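Local coordinates for protein eukaryotic translation initiation factor 4E type 5 (Leishmania major, PDB 7KCJ) that probably acts in translation initiation by recognising the 7-methylguanosine cap of RNA, as other members of the eIF4E family do, at residues V20-L25 with M74-I79; P67-L72 with E151-E156; T47-W52 with N83-P88. All blocks are in the same frame, centred on the assembly; numbering follows the deposited sequence.

Overall arrangement
The three contacts are spread over one curved antiparallel sheet of the eIF4E fold. Contact 1 pairs neighbouring strands 13-23 and 77-82. Contact 3 lies beyond it at the sheet's margin, centres about 11 Å apart, where strand 48-55 bonds to the other side of strand 13-23: Phe22 N is 2.8 Å from Gln48 O. Contact 2 sits about 10 Å from contact 1, centre to centre, and meets it where Leu72 CD1 lies 4.1 Å from Leu78 CB. Contacts 2 and 3 do not touch, their nearest atoms being about 9 Å apart. In eIF4E relatives the cap binds on the concave side of this sheet, away from the long helices that back it.

Contact 1. Residues V20-L25 with M74-I79; sequences VSFLPL and MGSTLI
Leu23 O is gripped from several directions at once: Thr77 N donates to it at 2.8 Å, tilted 15° from the carbonyl plane, Ser76 CA makes a C-H...O contact with it at 3.2 Å, and a water donates a weak bond. This is the end of the antiparallel pairing between strands 13-23 and 77-82, two neighbours in the curved sheet of the eIF4E fold. Leu23 N returns a bond to Thr77 O, and one hydrogen-bonded pair further on Ile79 N reaches Ser21 O at 2.8 Å, almost straight (177°), while Ser21 N donates to Ile79 O. Between them Phe22 and Leu78 form a non-hydrogen-bonded pair, with side chains on the face that helix 56-64 backs. There Leu78 CD1 approaches Val20 CG1 to 3.9 Å, and Thr62 and Met63 of the helix meet Val20 and Leu78 respectively. The other face carries Ser21, Leu23, Thr77 and Ile79; Ser21 OG lies 3.7 Å from Ile79 CB and also bonds a water. Just past the last hydrogen-bonded pair, where strand geometry ends but the chains stay close, the water on Leu23 O donates a firmer bond to Gly75 O at 2.7 Å and meets Thr77 OG1, linking the two chains. On the helix-backed face, Ser76 OG is hydrogen-bonded to Gly73 O, and Phe22 CE1, approaching obliquely, stops 3.7 Å from that hydroxyl oxygen.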
ATOM      1  N   VAL A  20       2.003  -7.747  -7.876  1.00 31.91           N
ATOM      2  CA  VAL A  20       2.283  -7.855  -6.449  1.00 32.17           C
ATOM      3  C   VAL A  20       3.717  -8.337  -6.241  1.00 32.47           C
ATOM      4  O   VAL A  20       4.164  -9.278  -6.901  1.00 32.64           O
ATOM      5  CB  VAL A  20       1.274  -8.793  -5.734  1.00 32.82           C
ATOM      6  CG1 VAL A  20       1.409  -8.686  -4.223  1.00 32.88           C
ATOM      7  CG2 VAL A  20      -0.166  -8.495  -6.157  1.00 33.57           C
ATOM      8  N   SER A  21       4.443  -7.677  -5.356  1.00 32.10           N
ATOM      9  CA  SER A  21       5.812  -8.061  -5.035  1.00 32.21           C
ATOM     10  C   SER A  21       6.101  -7.809  -3.559  1.00 31.48           C
ATOM     11  O   SER A  21       5.454  -6.975  -2.919  1.00 30.77           O
ATOM     12  CB  SER A  21       6.809  -7.340  -5.930  1.00 34.06           C
ATOM     13  OG  SER A  21       6.697  -5.952  -5.695  1.00 39.90           O
ATOM     14  N   PHE A  22       7.057  -8.540  -3.010  1.00 31.13           N
ATOM     15  CA  PHE A  22       7.393  -8.424  -1.599  1.00 31.33           C
ATOM     16  C   PHE A  22       8.853  -8.047  -1.436  1.00 31.37           C
ATOM     17  O   PHE A  22       9.717  -8.789  -1.885  1.00 31.74           O
ATOM     18  CB  PHE A  22       7.085  -9.753  -0.896  1.00 31.68           C
ATOM     19  CG  PHE A  22       7.602  -9.856   0.515  1.00 33.21           C
ATOM     20  CD1 PHE A  22       7.038  -9.108   1.531  1.00 34.16           C
ATOM     21  CD2 PHE A  22       8.639 -10.705   0.826  1.00 34.26           C
ATOM     22  CE1 PHE A  22       7.509  -9.204   2.821  1.00 34.75           C
ATOM     23  CE2 PHE A  22       9.103 -10.804   2.122  1.00 34.80           C
ATOM     24  CZ  PHE A  22       8.542 -10.048   3.105  1.00 34.62           C
ATOM     25  N   LEU A  23       9.140  -6.947  -0.766  1.00 30.98           N
ATOM     26  CA  LEU A  23      10.515  -6.523  -0.515  1.00 31.88           C
ATOM     27  C   LEU A  23      10.816  -6.654   0.972  1.00 32.49           C
ATOM     28  O   LEU A  23      10.253  -5.926   1.779  1.00 33.05           O
ATOM     29  CB  LEU A  23      10.739  -5.074  -0.981  1.00 32.31           C
ATOM     30  CG  LEU A  23      12.120  -4.406  -0.645  1.00 34.22           C
ATOM     31  CD1 LEU A  23      13.274  -5.245  -1.089  1.00 35.08           C
ATOM     32  CD2 LEU A  23      12.265  -3.060  -1.310  1.00 34.47           C
ATOM     33  N   PRO A  24      11.664  -7.594   1.362  1.00 32.87           N
ATOM     34  CA  PRO A  24      11.987  -7.745   2.786  1.00 33.33           C
ATOM     35  C   PRO A  24      12.928  -6.656   3.316  1.00 33.56           C
ATOM     36  O   PRO A  24      13.405  -5.808   2.557  1.00 33.32           O
ATOM     37  CB  PRO A  24      12.618  -9.136   2.852  1.00 34.37           C
ATOM     38  CG  PRO A  24      13.121  -9.401   1.514  1.00 34.95           C
ATOM     39  CD  PRO A  24      12.380  -8.572   0.526  1.00 33.29           C
ATOM     40  N   LEU A  25      13.199  -6.672   4.631  1.00 33.20           N
ATOM     41  CA  LEU A  25      14.154  -5.769   5.277  1.00 33.54           C
ATOM     42  C   LEU A  25      15.531  -5.962   4.648  1.00 33.58           C
ATOM     43  O   LEU A  25      15.949  -7.113   4.457  1.00 33.63           O
ATOM     44  CB  LEU A  25      14.241  -6.136   6.779  1.00 33.92           C
ATOM     45  CG  LEU A  25      15.387  -5.500   7.591  1.00 34.84           C
ATOM     46  CD1 LEU A  25      15.078  -4.047   7.900  1.00 35.02           C
ATOM     47  CD2 LEU A  25      15.650  -6.279   8.877  1.00 35.24           C
ATOM     48  N   MET A  74       9.053  -5.843  10.252  1.00 37.18           N
ATOM     49  CA  MET A  74       9.438  -4.441  10.326  1.00 37.23           C
ATOM     50  C   MET A  74      10.552  -4.210   9.301  1.00 37.07           C
ATOM     51  O   MET A  74      11.527  -4.958   9.270  1.00 37.80           O
ATOM     52  CB  MET A  74       9.933  -4.122  11.745  1.00 38.04           C
ATOM     53  CG  MET A  74      10.660  -2.809  11.857  1.00 40.94           C
ATOM     54  SD  MET A  74       9.507  -1.448  11.682  1.00 51.01           S
ATOM     55  CE  MET A  74       8.912  -1.330  13.376  1.00 52.04           C
ATOM     56  N   GLY A  75      10.344  -3.246   8.430  1.00 35.96           N
ATOM     57  CA  GLY A  75      11.309  -2.959   7.379  1.00 35.58           C
ATOM     58  C   GLY A  75      10.901  -3.511   6.029  1.00 34.51           C
ATOM     59  O   GLY A  75      11.463  -3.104   5.009  1.00 34.02           O
ATOM     60  N   SER A  76       9.959  -4.472   6.001  1.00 33.58           N
ATOM     61  CA  SER A  76       9.497  -5.028   4.740  1.00 33.30           C
ATOM     62  C   SER A  76       8.368  -4.182   4.109  1.00 33.11           C
ATOM     63  O   SER A  76       7.795  -3.292   4.751  1.00 32.70           O
ATOM     64  CB  SER A  76       9.076  -6.494   4.902  1.00 34.19           C
ATOM     65  OG  SER A  76       7.775  -6.593   5.456  1.00 35.70           O
ATOM     66  N   THR A  77       8.048  -4.473   2.846  1.00 32.98           N
ATOM     67  CA  THR A  77       7.008  -3.774   2.111  1.00 32.52           C
ATOM     68  C   THR A  77       6.347  -4.727   1.136  1.00 31.71           C
ATOM     69  O   THR A  77       7.035  -5.402   0.371  1.00 31.93           O
ATOM     70  CB  THR A  77       7.565  -2.547   1.347  1.00 33.94           C
ATOM     71  OG1 THR A  77       8.491  -1.826   2.150  1.00 35.04           O
ATOM     72  CG2 THR A  77       6.480  -1.615   0.890  1.00 33.76           C
ATOM     73  N   LEU A  78       5.024  -4.797   1.162  1.00 30.86           N
ATOM     74  CA  LEU A  78       4.228  -5.563   0.209  1.00 30.09           C
ATOM     75  C   LEU A  78       3.758  -4.512  -0.787  1.00 29.63           C
ATOM     76  O   LEU A  78       3.158  -3.532  -0.379  1.00 29.67           O
ATOM     77  CB  LEU A  78       3.040  -6.251   0.882  1.00 29.98           C
ATOM     78  CG  LEU A  78       2.134  -7.043  -0.055  1.00 32.34           C
ATOM     79  CD1 LEU A  78       2.893  -8.205  -0.691  1.00 32.75           C
ATOM     80  CD2 LEU A  78       0.887  -7.566   0.699  1.00 33.28           C
ATOM     81  N   ILE A  79       4.106  -4.648  -2.054  1.00 29.12           N
ATOM     82  CA  ILE A  79       3.836  -3.626  -3.072  1.00 29.68           C
ATOM     83  C   ILE A  79       2.835  -4.061  -4.144  1.00 30.86           C
ATOM     84  O   ILE A  79       2.923  -5.182  -4.649  1.00 31.70           O
ATOM     85  CB  ILE A  79       5.201  -3.262  -3.712  1.00 30.21           C
ATOM     86  CG1 ILE A  79       6.218  -2.763  -2.638  1.00 31.01           C
ATOM     87  CG2 ILE A  79       5.060  -2.258  -4.869  1.00 30.38           C
ATOM     88  CD1 ILE A  79       7.720  -2.612  -3.162  1.00 31.56           C
TER
HETATM   89  O   HOH W   1       4.963  -4.694  -7.382  1.00 31.67           O
HETATM   90  O   HOH W   2      11.440  -2.884   2.328  1.00 46.06           O

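Contact 2. Residues P67-L72 with E151-E156; sequences PKVHQL and EQIRVE
The connection from helix 56-64 to strand 77-82 in the eIF4E fold packs against the residues leading into strand 153-159 and its first residue, His70 on Glu151 and Val69 on Ile153. No hydrogen bond crosses; the segments meet through ring stacking and apolar contact. His70 and Glu151 run side by side in the same direction, and Glu151 CG sits over the middle of the imidazole, 3.7 Å from its centroid, in a CH-pi contact. With the glutamate extended beyond CG (chi2 -173°), the carboxylate follows the ring and stacks on it, the two planes only 10° apart and OE1 3.7 Å from His70 NE2. At the base of the ring, His70 CB rests 3.5 Å from Glu151 O. Gln71 NE2 donates a weak bond to His70 ND1 at 3.3 Å, consistent with that nitrogen carrying no proton. The turn itself is held by Gln71 N to Lys68 O at 2.8 Å and Leu72 N to Val69 O at 3.0 Å. Deeper in, Leu113 of helix 108-121 touches both Val69 and Ile153, closing a small apolar cluster. Within it these two side chains cross at about a right angle, Val69 CG1 meeting Ile153 CG2 at 3.5 Å.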
ATOM      1  N   PRO A  67       1.878 -14.594   5.433  1.00 37.48           N
ATOM      2  CA  PRO A  67       1.462 -14.321   6.825  1.00 37.47           C
ATOM      3  C   PRO A  67       0.624 -13.027   6.862  1.00 36.86           C
ATOM      4  O   PRO A  67       0.591 -12.258   5.877  1.00 36.06           O
ATOM      5  CB  PRO A  67       2.797 -14.084   7.551  1.00 38.32           C
ATOM      6  CG  PRO A  67       3.852 -14.713   6.647  1.00 38.62           C
ATOM      7  CD  PRO A  67       3.334 -14.476   5.267  1.00 36.77           C
ATOM      8  N   LYS A  68      -0.062 -12.753   7.986  1.00 36.94           N
ATOM      9  CA  LYS A  68      -0.834 -11.494   8.119  1.00 37.67           C
ATOM     10  C   LYS A  68       0.104 -10.286   7.933  1.00 37.31           C
ATOM     11  O   LYS A  68       1.288 -10.410   8.233  1.00 36.96           O
ATOM     12  CB  LYS A  68      -1.545 -11.425   9.470  1.00 40.55           C
ATOM     13  CG  LYS A  68      -2.614 -12.500   9.613  1.00 46.07           C
ATOM     14  CD  LYS A  68      -3.384 -12.348  10.900  1.00 52.70           C
ATOM     15  CE  LYS A  68      -4.798 -12.893  10.795  1.00 57.81           C
ATOM     16  NZ  LYS A  68      -5.664 -12.021   9.946  1.00 61.14           N
ATOM     17  N   VAL A  69      -0.378  -9.162   7.361  1.00 37.25           N
ATOM     18  CA  VAL A  69       0.470  -7.991   7.103  1.00 37.90           C
ATOM     19  C   VAL A  69       1.334  -7.576   8.303  1.00 37.49           C
ATOM     20  O   VAL A  69       2.531  -7.359   8.119  1.00 37.26           O
ATOM     21  CB  VAL A  69      -0.332  -6.786   6.557  1.00 39.25           C
ATOM     22  CG1 VAL A  69       0.565  -5.557   6.432  1.00 39.92           C
ATOM     23  CG2 VAL A  69      -0.951  -7.126   5.214  1.00 39.53           C
ATOM     24  N   HIS A  70       0.751  -7.515   9.521  1.00 37.17           N
ATOM     25  CA  HIS A  70       1.522  -7.139  10.712  1.00 37.11           C
ATOM     26  C   HIS A  70       2.661  -8.098  11.020  1.00 37.10           C
ATOM     27  O   HIS A  70       3.634  -7.715  11.672  1.00 37.81           O
ATOM     28  CB  HIS A  70       0.619  -6.930  11.936  1.00 38.58           C
ATOM     29  CG  HIS A  70      -0.212  -8.121  12.322  1.00 40.60           C
ATOM     30  ND1 HIS A  70       0.173  -8.970  13.355  1.00 42.81           N
ATOM     31  CD2 HIS A  70      -1.396  -8.545  11.828  1.00 41.49           C
ATOM     32  CE1 HIS A  70      -0.781  -9.883  13.443  1.00 42.94           C
ATOM     33  NE2 HIS A  70      -1.740  -9.676  12.540  1.00 42.78           N
ATOM     34  N   GLN A  71       2.588  -9.320  10.503  1.00 36.56           N
ATOM     35  CA  GLN A  71       3.626 -10.335  10.673  1.00 36.70           C
ATOM     36  C   GLN A  71       4.641 -10.385   9.581  1.00 36.92           C
ATOM     37  O   GLN A  71       5.555 -11.204   9.680  1.00 37.84           O
ATOM     38  CB  GLN A  71       3.016 -11.727  10.834  1.00 37.91           C
ATOM     39  CG  GLN A  71       2.331 -11.928  12.159  1.00 42.86           C
ATOM     40  CD  GLN A  71       3.293 -11.596  13.315  1.00 49.44           C
ATOM     41  OE1 GLN A  71       4.447 -12.077  13.391  1.00 49.35           O
ATOM     42  NE2 GLN A  71       2.859 -10.709  14.206  1.00 51.53           N
ATOM     43  N   LEU A  72       4.507  -9.556   8.520  1.00 36.49           N
ATOM     44  CA  LEU A  72       5.462  -9.579   7.421  1.00 37.03           C
ATOM     45  C   LEU A  72       6.878  -9.168   7.824  1.00 37.80           C
ATOM     46  O   LEU A  72       7.844  -9.618   7.194  1.00 38.19           O
ATOM     47  CB  LEU A  72       4.966  -8.753   6.230  1.00 36.69           C
ATOM     48  CG  LEU A  72       3.768  -9.367   5.482  1.00 38.03           C
ATOM     49  CD1 LEU A  72       3.322  -8.447   4.359  1.00 38.66           C
ATOM     50  CD2 LEU A  72       4.112 -10.746   4.934  1.00 38.39           C
ATOM     51  N   GLU A 151      -0.050  -5.214  16.189  1.00 38.19           N
ATOM     52  CA  GLU A 151      -0.620  -5.421  14.853  1.00 38.12           C
ATOM     53  C   GLU A 151      -0.596  -4.166  13.987  1.00 37.66           C
ATOM     54  O   GLU A 151      -1.225  -4.145  12.943  1.00 38.68           O
ATOM     55  CB  GLU A 151      -2.019  -6.033  14.920  1.00 39.94           C
ATOM     56  CG  GLU A 151      -2.025  -7.333  15.706  1.00 45.53           C
ATOM     57  CD  GLU A 151      -3.323  -8.114  15.692  1.00 50.97           C
ATOM     58  OE1 GLU A 151      -4.146  -7.889  14.778  1.00 51.69           O
ATOM     59  OE2 GLU A 151      -3.509  -8.957  16.595  1.00 53.33           O
ATOM     60  N   GLN A 152       0.158  -3.145  14.381  1.00 36.08           N
ATOM     61  CA  GLN A 152       0.241  -1.901  13.635  1.00 35.29           C
ATOM     62  C   GLN A 152       0.836  -2.067  12.244  1.00 34.59           C
ATOM     63  O   GLN A 152       1.839  -2.770  12.084  1.00 34.22           O
ATOM     64  CB  GLN A 152       1.048  -0.863  14.409  1.00 35.94           C
ATOM     65  CG  GLN A 152       1.015   0.517  13.763  1.00 39.29           C
ATOM     66  CD  GLN A 152       1.879   1.526  14.485  1.00 43.18           C
ATOM     67  OE1 GLN A 152       2.567   1.212  15.491  1.00 45.76           O
ATOM     68  NE2 GLN A 152       1.888   2.754  13.957  1.00 42.97           N
ATOM     69  N   ILE A 153       0.192  -1.453  11.235  1.00 33.76           N
ATOM     70  CA  ILE A 153       0.655  -1.423   9.850  1.00 34.22           C
ATOM     71  C   ILE A 153       0.518   0.002   9.271  1.00 34.74           C
ATOM     72  O   ILE A 153      -0.209   0.837   9.803  1.00 34.52           O
ATOM     73  CB  ILE A 153      -0.055  -2.474   8.945  1.00 34.86           C
ATOM     74  CG1 ILE A 153      -1.551  -2.132   8.723  1.00 36.23           C
ATOM     75  CG2 ILE A 153       0.109  -3.877   9.492  1.00 35.30           C
ATOM     76  CD1 ILE A 153      -2.304  -3.115   7.836  1.00 37.17           C
ATOM     77  N   ARG A 154       1.236   0.275   8.173  1.00 35.46           N
ATOM     78  CA  ARG A 154       1.104   1.542   7.460  1.00 36.02           C
ATOM     79  C   ARG A 154       0.803   1.279   6.008  1.00 36.23           C
ATOM     80  O   ARG A 154       1.513   0.506   5.380  1.00 36.85           O
ATOM     81  CB  ARG A 154       2.368   2.402   7.550  1.00 37.61           C
ATOM     82  CG  ARG A 154       2.144   3.776   6.888  1.00 43.21           C
ATOM     83  CD  ARG A 154       3.406   4.575   6.700  1.00 49.65           C
ATOM     84  NE  ARG A 154       4.148   4.799   7.930  1.00 56.25           N
ATOM     85  CZ  ARG A 154       5.371   5.323   7.975  1.00 61.28           C
ATOM     86  NH1 ARG A 154       6.006   5.648   6.850  1.00 61.39           N
ATOM     87  NH2 ARG A 154       5.983   5.495   9.141  1.00 62.05           N
ATOM     88  N   VAL A 155      -0.217   1.924   5.469  1.00 36.02           N
ATOM     89  CA  VAL A 155      -0.540   1.822   4.060  1.00 36.79           C
ATOM     90  C   VAL A 155      -0.152   3.147   3.412  1.00 36.41           C
ATOM     91  O   VAL A 155      -0.512   4.219   3.907  1.00 36.54           O
ATOM     92  CB  VAL A 155      -2.020   1.469   3.810  1.00 38.35           C
ATOM     93  CG1 VAL A 155      -2.280   1.282   2.309  1.00 39.25           C
ATOM     94  CG2 VAL A 155      -2.424   0.216   4.576  1.00 38.70           C
ATOM     95  N   GLU A 156       0.649   3.087   2.366  1.00 36.08           N
ATOM     96  CA  GLU A 156       1.118   4.261   1.637  1.00 36.32           C
ATOM     97  C   GLU A 156       0.510   4.205   0.235  1.00 36.33           C
ATOM     98  O   GLU A 156       0.720   3.229  -0.484  1.00 36.29           O
ATOM     99  CB  GLU A 156       2.655   4.244   1.562  1.00 38.97           C
ATOM    100  CG  GLU A 156       3.277   5.340   0.699  1.00 46.79           C
ATOM    101  CD  GLU A 156       4.794   5.302   0.638  1.00 56.84           C
ATOM    102  OE1 GLU A 156       5.410   6.353   0.359  1.00 57.71           O
ATOM    103  OE2 GLU A 156       5.367   4.212   0.871  1.00 62.78           O
TER

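Contact 3. Residues T47-W52 with N83-P88; sequences TQKLDW and NNKEPP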
ATOM      1  N   THR A  47      14.014  -7.914  -4.152  1.00 33.65           N
ATOM      2  CA  THR A  47      12.568  -7.926  -4.284  1.00 33.73           C
ATOM      3  C   THR A  47      12.164  -9.363  -4.717  1.00 34.19           C
ATOM      4  O   THR A  47      12.875  -9.994  -5.519  1.00 33.94           O
ATOM      5  CB  THR A  47      12.155  -6.889  -5.364  1.00 35.06           C
ATOM      6  OG1 THR A  47      12.435  -5.570  -4.887  1.00 35.59           O
ATOM      7  CG2 THR A  47      10.677  -7.002  -5.771  1.00 35.89           C
ATOM      8  N   GLN A  48      11.074  -9.901  -4.131  1.00 33.80           N
ATOM      9  CA  GLN A  48      10.577 -11.221  -4.461  1.00 33.68           C
ATOM     10  C   GLN A  48       9.272 -11.001  -5.201  1.00 35.05           C
ATOM     11  O   GLN A  48       8.323 -10.506  -4.610  1.00 35.72           O
ATOM     12  CB  GLN A  48      10.353 -12.032  -3.174  1.00 32.90           C
ATOM     13  CG  GLN A  48      11.547 -11.992  -2.213  1.00 34.23           C
ATOM     14  CD  GLN A  48      11.384 -12.905  -1.009  1.00 38.32           C
ATOM     15  OE1 GLN A  48      10.353 -13.572  -0.833  1.00 39.60           O
ATOM     16  NE2 GLN A  48      12.383 -12.950  -0.151  1.00 37.21           N
ATOM     17  N   LYS A  49       9.239 -11.296  -6.504  1.00 35.18           N
ATOM     18  CA  LYS A  49       8.031 -11.093  -7.302  1.00 35.00           C
ATOM     19  C   LYS A  49       6.988 -12.151  -7.043  1.00 33.81           C
ATOM     20  O   LYS A  49       7.314 -13.329  -6.911  1.00 32.35           O
ATOM     21  CB  LYS A  49       8.339 -11.081  -8.804  1.00 37.17           C
ATOM     22  CG  LYS A  49       9.244  -9.936  -9.237  1.00 41.65           C
ATOM     23  CD  LYS A  49       9.353  -9.868 -10.751  1.00 46.35           C
ATOM     24  CE  LYS A  49      10.144  -8.646 -11.196  1.00 51.63           C
ATOM     25  NZ  LYS A  49       9.859  -8.249 -12.606  1.00 53.93           N
ATOM     26  N   LEU A  50       5.719 -11.727  -6.990  1.00 33.96           N
ATOM     27  CA  LEU A  50       4.632 -12.680  -6.842  1.00 34.50           C
ATOM     28  C   LEU A  50       4.038 -12.814  -8.258  1.00 35.01           C
ATOM     29  O   LEU A  50       4.694 -13.427  -9.089  1.00 35.10           O
ATOM     30  CB  LEU A  50       3.636 -12.298  -5.725  1.00 34.71           C
ATOM     31  CG  LEU A  50       4.096 -12.547  -4.271  1.00 36.55           C
ATOM     32  CD1 LEU A  50       5.044 -11.454  -3.775  1.00 36.51           C
ATOM     33  CD2 LEU A  50       2.866 -12.681  -3.327  1.00 37.56           C
ATOM     34  N   ASP A  51       2.911 -12.166  -8.588  1.00 35.03           N
ATOM     35  CA  ASP A  51       2.308 -12.258  -9.916  1.00 35.30           C
ATOM     36  C   ASP A  51       1.226 -11.162 -10.095  1.00 34.99           C
ATOM     37  O   ASP A  51       0.911 -10.431  -9.150  1.00 35.19           O
ATOM     38  CB  ASP A  51       1.667 -13.648 -10.071  1.00 37.95           C
ATOM     39  CG  ASP A  51       1.553 -14.157 -11.493  1.00 44.18           C
ATOM     40  OD1 ASP A  51       1.815 -13.363 -12.441  1.00 44.71           O
ATOM     41  OD2 ASP A  51       1.219 -15.351 -11.664  1.00 47.79           O
ATOM     42  N   TRP A  52       0.652 -11.065 -11.299  1.00 34.38           N
ATOM     43  CA  TRP A  52      -0.421 -10.133 -11.597  1.00 34.95           C
ATOM     44  C   TRP A  52      -1.704 -10.575 -10.917  1.00 35.67           C
ATOM     45  O   TRP A  52      -1.979 -11.773 -10.844  1.00 36.99           O
ATOM     46  CB  TRP A  52      -0.721 -10.152 -13.105  1.00 34.99           C
ATOM     47  CG  TRP A  52       0.379  -9.643 -13.977  1.00 35.50           C
ATOM     48  CD1 TRP A  52       1.200 -10.380 -14.783  1.00 36.09           C
ATOM     49  CD2 TRP A  52       0.760  -8.270 -14.154  1.00 35.41           C
ATOM     50  NE1 TRP A  52       2.078  -9.547 -15.446  1.00 36.25           N
ATOM     51  CE2 TRP A  52       1.830  -8.247 -15.076  1.00 35.97           C
ATOM     52  CE3 TRP A  52       0.324  -7.061 -13.592  1.00 35.92           C
ATOM     53  CZ2 TRP A  52       2.428  -7.057 -15.489  1.00 36.55           C
ATOM     54  CZ3 TRP A  52       0.922  -5.882 -13.994  1.00 37.05           C
ATOM     55  CH2 TRP A  52       1.942  -5.882 -14.950  1.00 37.12           C
ATOM     56  N   ASN A  83      -0.302  -2.068 -13.687  1.00 34.77           N
ATOM     57  CA  ASN A  83       0.352  -2.265 -14.990  1.00 36.19           C
ATOM     58  C   ASN A  83       1.883  -2.204 -14.981  1.00 36.78           C
ATOM     59  O   ASN A  83       2.467  -1.932 -16.031  1.00 37.02           O
ATOM     60  CB  ASN A  83      -0.177  -1.251 -16.022  1.00 38.30           C
ATOM     61  CG  ASN A  83      -1.567  -1.470 -16.532  1.00 44.67           C
ATOM     62  OD1 ASN A  83      -2.213  -0.538 -17.028  1.00 47.32           O
ATOM     63  ND2 ASN A  83      -2.070  -2.692 -16.467  1.00 45.64           N
ATOM     64  N   ASN A  84       2.539  -2.473 -13.844  1.00 36.94           N
ATOM     65  CA  ASN A  84       3.998  -2.379 -13.802  1.00 37.54           C
ATOM     66  C   ASN A  84       4.588  -3.489 -12.959  1.00 37.85           C
ATOM     67  O   ASN A  84       4.319  -3.546 -11.753  1.00 37.58           O
ATOM     68  CB  ASN A  84       4.416  -1.008 -13.283  1.00 38.97           C
ATOM     69  CG  ASN A  84       5.906  -0.754 -13.349  1.00 43.40           C
ATOM     70  OD1 ASN A  84       6.664  -1.505 -13.972  1.00 45.13           O
ATOM     71  ND2 ASN A  84       6.358   0.313 -12.707  1.00 43.10           N
ATOM     72  N   LYS A  85       5.367  -4.393 -13.588  1.00 37.60           N
ATOM     73  CA  LYS A  85       5.973  -5.480 -12.833  1.00 38.21           C
ATOM     74  C   LYS A  85       7.376  -5.158 -12.309  1.00 39.12           C
ATOM     75  O   LYS A  85       7.966  -6.006 -11.637  1.00 39.08           O
ATOM     76  CB  LYS A  85       5.945  -6.811 -13.600  1.00 40.68           C
ATOM     77  CG  LYS A  85       6.882  -6.924 -14.782  1.00 45.35           C
ATOM     78  CD  LYS A  85       6.891  -8.381 -15.282  1.00 52.01           C
ATOM     79  CE  LYS A  85       5.605  -8.756 -15.992  1.00 57.46           C
ATOM     80  NZ  LYS A  85       5.508 -10.224 -16.286  1.00 60.72           N
ATOM     81  N   GLU A  86       7.892  -3.935 -12.557  1.00 39.97           N
ATOM     82  CA  GLU A  86       9.197  -3.489 -12.063  1.00 41.44           C
ATOM     83  C   GLU A  86       9.031  -2.724 -10.738  1.00 43.24           C
ATOM     84  O   GLU A  86       7.940  -2.209 -10.462  1.00 43.55           O
ATOM     85  CB  GLU A  86       9.857  -2.560 -13.116  1.00 44.38           C
ATOM     86  CG  GLU A  86      10.008  -3.182 -14.495  1.00 49.24           C
ATOM     87  CD  GLU A  86      10.794  -4.475 -14.512  1.00 56.81           C
ATOM     88  OE1 GLU A  86      11.829  -4.549 -13.812  1.00 57.71           O
ATOM     89  OE2 GLU A  86      10.369  -5.417 -15.220  1.00 61.01           O
ATOM     90  N   PRO A  87      10.105  -2.562  -9.928  1.00 44.21           N
ATOM     91  CA  PRO A  87       9.963  -1.793  -8.678  1.00 44.95           C
ATOM     92  C   PRO A  87       9.474  -0.379  -8.946  1.00 45.40           C
ATOM     93  O   PRO A  87      10.022   0.296  -9.804  1.00 44.83           O
ATOM     94  CB  PRO A  87      11.384  -1.802  -8.093  1.00 45.66           C
ATOM     95  CG  PRO A  87      12.030  -3.030  -8.682  1.00 45.69           C
ATOM     96  CD  PRO A  87      11.473  -3.098 -10.081  1.00 43.96           C
ATOM     97  N   PRO A  88       8.359   0.031  -8.322  1.00 46.22           N
ATOM     98  CA  PRO A  88       7.839   1.389  -8.595  1.00 46.30           C
ATOM     99  C   PRO A  88       8.731   2.480  -8.012  1.00 46.08           C
ATOM    100  O   PRO A  88       9.380   2.279  -6.994  1.00 46.05           O
ATOM    101  CB  PRO A  88       6.450   1.379  -7.966  1.00 47.09           C
ATOM    102  CG  PRO A  88       6.536   0.353  -6.886  1.00 47.55           C
ATOM    103  CD  PRO A  88       7.560  -0.679  -7.300  1.00 45.94           C
TER
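The indole of Trp52 turns its six-membered end toward the backbone of the 83-88 loop. The carbonyl carbon Asn83 C lies in the ring plane, at the edge, 3.7 Å from Trp52 CH2, and Asn84 N is 3.6 Å from the same atom. Lys85 arrives obliquely, its chain crossing the tryptophan at about a right angle: CE is 3.6 Å from Trp52 CZ2. A bend at chi3 (72°) swings that CE out of line with the rest of the chain, and the terminal NZ follows to 3.6 Å from Trp52 NE1. Outside the two segments, Lys17 on strand 13-23 makes a cation-pi contact with the indole, and Phe19 of the same strand packs edge-to-face with it.

The second point of contact is polar. Lys49, extended beyond CG, carries its ammonium across to Lys85 O and donates a hydrogen bond of 3.1 Å from NZ, coming from above the carbonyl plane, 52° out of it. A long salt bridge, 3.9 Å from Lys49 NZ to Glu86 OE2, adds a loose second partner. The loop is shaped from within by an Asx turn, in which Asn84 OD1 accepts from Glu86 N at 3.1 Å. Within strand 48-55, Asp51 OD1 accepts from the next backbone N, that of Trp52, at 2.8 Å, the donor lying above the carboxylate plane.

All this lies at the surface, where the loop after strand 77-82 folds past strand 13-23 to reach the outermost strand 48-55 of the eIF4E sheet, which here carries a classic beta bulge, Leu50 and Asp51 both facing Val20.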